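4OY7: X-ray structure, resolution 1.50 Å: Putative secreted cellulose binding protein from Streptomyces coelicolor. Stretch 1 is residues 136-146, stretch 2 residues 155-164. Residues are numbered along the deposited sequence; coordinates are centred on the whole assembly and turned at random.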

# COMPACT_ATOMS: atom_id res chain seq x y z
N LEU A 136 -0.27 -13.60 -5.89
CA LEU A 136 0.58 -12.83 -6.78
C LEU A 136 -0.03 -12.80 -8.15
O LEU A 136 -0.22 -13.84 -8.77
CB LEU A 136 1.98 -13.46 -6.88
CG LEU A 136 3.00 -12.71 -7.77
CD1 LEU A 136 3.39 -11.35 -7.20
CD2 LEU A 136 4.22 -13.59 -8.00
N ILE A 137 -0.34 -11.60 -8.62
CA ILE A 137 -1.04 -11.42 -9.90
C ILE A 137 -0.20 -10.70 -10.97
O ILE A 137 -0.49 -10.79 -12.15
CB ILE A 137 -2.44 -10.76 -9.74
CG1 ILE A 137 -2.40 -9.37 -9.14
CG2 ILE A 137 -3.37 -11.68 -8.92
CD1 ILE A 137 -3.75 -8.67 -9.25
N GLN A 138 0.88 -10.04 -10.55
CA GLN A 138 1.75 -9.33 -11.47
C GLN A 138 3.09 -9.02 -10.81
O GLN A 138 3.14 -8.74 -9.61
CB GLN A 138 1.00 -8.07 -11.95
CG GLN A 138 1.82 -6.87 -12.32
CD GLN A 138 0.96 -5.66 -12.62
OE1 GLN A 138 0.53 -4.92 -11.73
NE2 GLN A 138 0.73 -5.44 -13.88
N THR A 139 4.19 -9.11 -11.55
CA THR A 139 5.45 -8.53 -11.08
C THR A 139 5.91 -7.56 -12.13
O THR A 139 5.90 -7.93 -13.29
CB THR A 139 6.55 -9.57 -10.76
OG1 THR A 139 6.05 -10.51 -9.79
CG2 THR A 139 7.78 -8.92 -10.16
N VAL A 140 6.24 -6.33 -11.74
CA VAL A 140 6.61 -5.26 -12.67
C VAL A 140 8.06 -4.89 -12.43
O VAL A 140 8.40 -4.33 -11.38
CB VAL A 140 5.72 -4.01 -12.47
CG1 VAL A 140 6.05 -2.93 -13.50
CG2 VAL A 140 4.27 -4.44 -12.55
N THR A 141 8.91 -5.17 -13.41
CA THR A 141 10.34 -4.94 -13.26
C THR A 141 10.71 -3.58 -13.82
O THR A 141 10.52 -3.30 -15.01
CB THR A 141 11.13 -6.08 -13.94
OG1 THR A 141 10.73 -7.35 -13.37
CG2 THR A 141 12.63 -5.85 -13.77
N ASN A 142 11.26 -2.71 -12.96
CA ASN A 142 11.77 -1.40 -13.39
C ASN A 142 10.82 -0.61 -14.31
O ASN A 142 11.17 -0.25 -15.45
CB ASN A 142 13.14 -1.57 -14.03
CG ASN A 142 14.20 -1.88 -13.02
OD1 ASN A 142 14.27 -1.22 -11.98
ND2 ASN A 142 15.04 -2.86 -13.30
N PRO A 143 9.59 -0.35 -13.82
CA PRO A 143 8.66 0.45 -14.60
C PRO A 143 9.16 1.88 -14.73
O PRO A 143 9.99 2.32 -13.94
CB PRO A 143 7.37 0.40 -13.77
CG PRO A 143 7.86 0.25 -12.39
CD PRO A 143 9.06 -0.65 -12.49
N PRO A 144 8.65 2.62 -15.74
CA PRO A 144 9.03 4.01 -15.93
C PRO A 144 8.46 4.97 -14.87
O PRO A 144 7.55 4.61 -14.09
CB PRO A 144 8.44 4.35 -17.30
CG PRO A 144 7.27 3.45 -17.43
CD PRO A 144 7.63 2.18 -16.71
N GLN A 145 8.99 6.21 -14.89
CA GLN A 145 8.60 7.23 -13.92
C GLN A 145 8.03 8.46 -14.60
O GLN A 145 8.47 8.83 -15.69
CB GLN A 145 9.80 7.63 -13.05
CG GLN A 145 10.21 6.57 -12.03
CD GLN A 145 11.56 6.89 -11.40
OE1 GLN A 145 11.71 7.89 -10.72
NE2 GLN A 145 12.56 6.04 -11.65
N GLN A 146 7.05 9.09 -13.95
CA GLN A 146 6.50 10.39 -14.38
C GLN A 146 6.70 11.34 -13.19
O GLN A 146 6.22 11.06 -12.09
CB GLN A 146 5.02 10.21 -14.71
CG GLN A 146 4.21 11.47 -14.97
CD GLN A 146 4.29 11.91 -16.41
OE1 GLN A 146 3.83 11.23 -17.32
NE2 GLN A 146 4.91 13.04 -16.62
N HIS A 155 5.81 9.58 -9.56
CA HIS A 155 5.49 8.17 -9.44
C HIS A 155 6.02 7.30 -10.57
O HIS A 155 6.23 7.76 -11.72
CB HIS A 155 3.97 7.99 -9.38
CG HIS A 155 3.28 8.54 -10.58
ND1 HIS A 155 3.00 9.88 -10.73
CD2 HIS A 155 2.86 7.94 -11.72
CE1 HIS A 155 2.43 10.08 -11.90
NE2 HIS A 155 2.31 8.92 -12.51
N TYR A 156 6.24 6.05 -10.22
CA TYR A 156 6.29 4.95 -11.18
C TYR A 156 4.88 4.70 -11.69
O TYR A 156 3.90 5.02 -11.03
CB TYR A 156 6.82 3.69 -10.50
CG TYR A 156 8.24 3.79 -9.99
CD1 TYR A 156 9.34 3.49 -10.81
CD2 TYR A 156 8.51 4.17 -8.67
CE1 TYR A 156 10.63 3.57 -10.32
CE2 TYR A 156 9.80 4.24 -8.18
CZ TYR A 156 10.85 3.93 -9.00
OH TYR A 156 12.12 4.03 -8.51
N TYR A 157 4.76 4.17 -12.90
CA TYR A 157 3.49 3.93 -13.52
C TYR A 157 3.58 2.66 -14.37
O TYR A 157 4.59 2.40 -15.05
CB TYR A 157 2.99 5.14 -14.36
CG TYR A 157 3.78 5.50 -15.59
CD1 TYR A 157 3.51 4.90 -16.81
CD2 TYR A 157 4.78 6.45 -15.55
CE1 TYR A 157 4.21 5.24 -17.95
CE2 TYR A 157 5.49 6.80 -16.70
CZ TYR A 157 5.20 6.19 -17.89
OH TYR A 157 5.91 6.51 -19.03
N TRP A 158 2.49 1.91 -14.33
CA TRP A 158 2.27 0.71 -15.13
C TRP A 158 0.79 0.36 -15.19
O TRP A 158 -0.01 0.94 -14.46
CB TRP A 158 3.06 -0.47 -14.61
CG TRP A 158 2.68 -1.02 -13.26
CD1 TRP A 158 1.76 -2.01 -13.01
CD2 TRP A 158 3.22 -0.66 -11.97
NE1 TRP A 158 1.70 -2.29 -11.66
CE2 TRP A 158 2.59 -1.48 -11.00
CE3 TRP A 158 4.21 0.26 -11.55
CZ2 TRP A 158 2.89 -1.41 -9.65
CZ3 TRP A 158 4.52 0.34 -10.20
CH2 TRP A 158 3.86 -0.51 -9.26
N ASP A 159 0.42 -0.57 -16.07
CA ASP A 159 -0.97 -1.00 -16.18
C ASP A 159 -1.17 -2.31 -15.43
O ASP A 159 -0.27 -3.16 -15.44
CB ASP A 159 -1.34 -1.24 -17.65
CG ASP A 159 -1.31 0.02 -18.49
OD1 ASP A 159 -1.77 1.08 -18.00
OD2 ASP A 159 -0.88 -0.08 -19.67
N LEU A 160 -2.35 -2.47 -14.81
CA LEU A 160 -2.77 -3.73 -14.19
C LEU A 160 -4.15 -4.19 -14.72
O LEU A 160 -5.13 -3.45 -14.57
CB LEU A 160 -2.85 -3.56 -12.67
CG LEU A 160 -3.47 -4.70 -11.84
CD1 LEU A 160 -2.73 -6.03 -12.07
CD2 LEU A 160 -3.55 -4.27 -10.37
N ALA A 161 -4.21 -5.39 -15.29
CA ALA A 161 -5.46 -5.99 -15.77
C ALA A 161 -6.10 -6.70 -14.59
O ALA A 161 -5.58 -7.70 -14.11
CB ALA A 161 -5.18 -6.98 -16.89
N LEU A 162 -7.19 -6.13 -14.07
CA LEU A 162 -7.80 -6.65 -12.86
C LEU A 162 -8.58 -7.92 -13.20
O LEU A 162 -9.30 -7.95 -14.18
CB LEU A 162 -8.75 -5.60 -12.25
CG LEU A 162 -8.08 -4.29 -11.82
CD1 LEU A 162 -9.09 -3.16 -11.73
CD2 LEU A 162 -7.37 -4.52 -10.48
N PRO A 163 -8.45 -8.97 -12.37
CA PRO A 163 -9.21 -10.19 -12.64
C PRO A 163 -10.72 -9.93 -12.74
O PRO A 163 -11.24 -9.02 -12.06
CB PRO A 163 -8.91 -11.07 -11.42
CG PRO A 163 -7.70 -10.53 -10.81
CD PRO A 163 -7.63 -9.08 -11.15
N SER A 164 -11.37 -10.70 -13.61
CA SER A 164 -12.82 -10.81 -13.69
C SER A 164 -13.38 -11.67 -12.57
O SER A 164 -12.62 -12.36 -11.87
CB SER A 164 -13.22 -11.44 -15.01
OG SER A 164 -12.86 -10.60 -16.08

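The two stretches run in nearly opposite directions, with 163° between the axes of strands 136-141 and 155-161, yet they join as a sheet only at one end. There the short strand 145-146 forms antiparallel bridges with the start of stretch 2; farther along, the strand axes come no closer than 8.3 Å and side chains span the gap. Together the stretches bury 772 Å².

His 155 and Gln 146 form a hydrogen-bonded antiparallel pair. Gln 146 N donates to His 155 O at 2.7 Å, almost linearly, and His 155 N returns a bond to Gln 146 O at 3.0 Å. The side chains of this pair share one face of the sheet, where Gln 146 CB lies 3.7 Å from His 155 NE2.

Tyr 156 pairs with Gln 145 in the adjoining non-hydrogen-bonded position, and the CA atoms of Tyr 156 and Gln 145 close to 4.2 Å. Such proximity brings alpha hydrogens against carbonyls: Tyr 156 CA lies 3.2 Å from Pro 144 O, and Gln 145 CA lies 3.3 Å from His 155 O. On the face opposite that of His 155 and Gln 146, Gln 145 CG sits 3.8 Å from the centroid of the Tyr 156 ring, a CH-pi contact over its face. Pro 143 O approaches the ring's edge, 3.4 Å from Tyr 156 CD1.

Tyr 157 supplies the next backbone bond, its N donating to Pro 144 O at 3.1 Å. The Tyr 157 ring also receives Pro 144 CG over one face, 3.7 Å from the ring centroid, while the backbone of Gln 145 and Gln 146 borders its edge.

At Trp 158, side chains take over the bonding. Its indole NE1 donates to Gln 138 OE1 at 2.9 Å, with the acceptor near the ring plane, though the bond is bent (134°). Val 140 lies over one face, its CG2 3.5 Å from the centroid of the five-membered ring of Trp 158. Pro 143 CG adds an apolar contact 3.7 Å from Trp 158 CE3.

Although the side chain of Asp 159 points away, its backbone takes part: Gln 138 NE2 donates to Asp 159 O at 2.9 Å. The single amide of Gln 138 thus accepts from a side chain and donates to the backbone of consecutive residues.

Beyond this polar clamp, Ile 137 contributes apolar contacts. Leu 160 CD1 meets Ile 137 CD1 at 4.0 Å, and the same Ile 137 CD1 reaches Pro 163 CD at 4.3 Å.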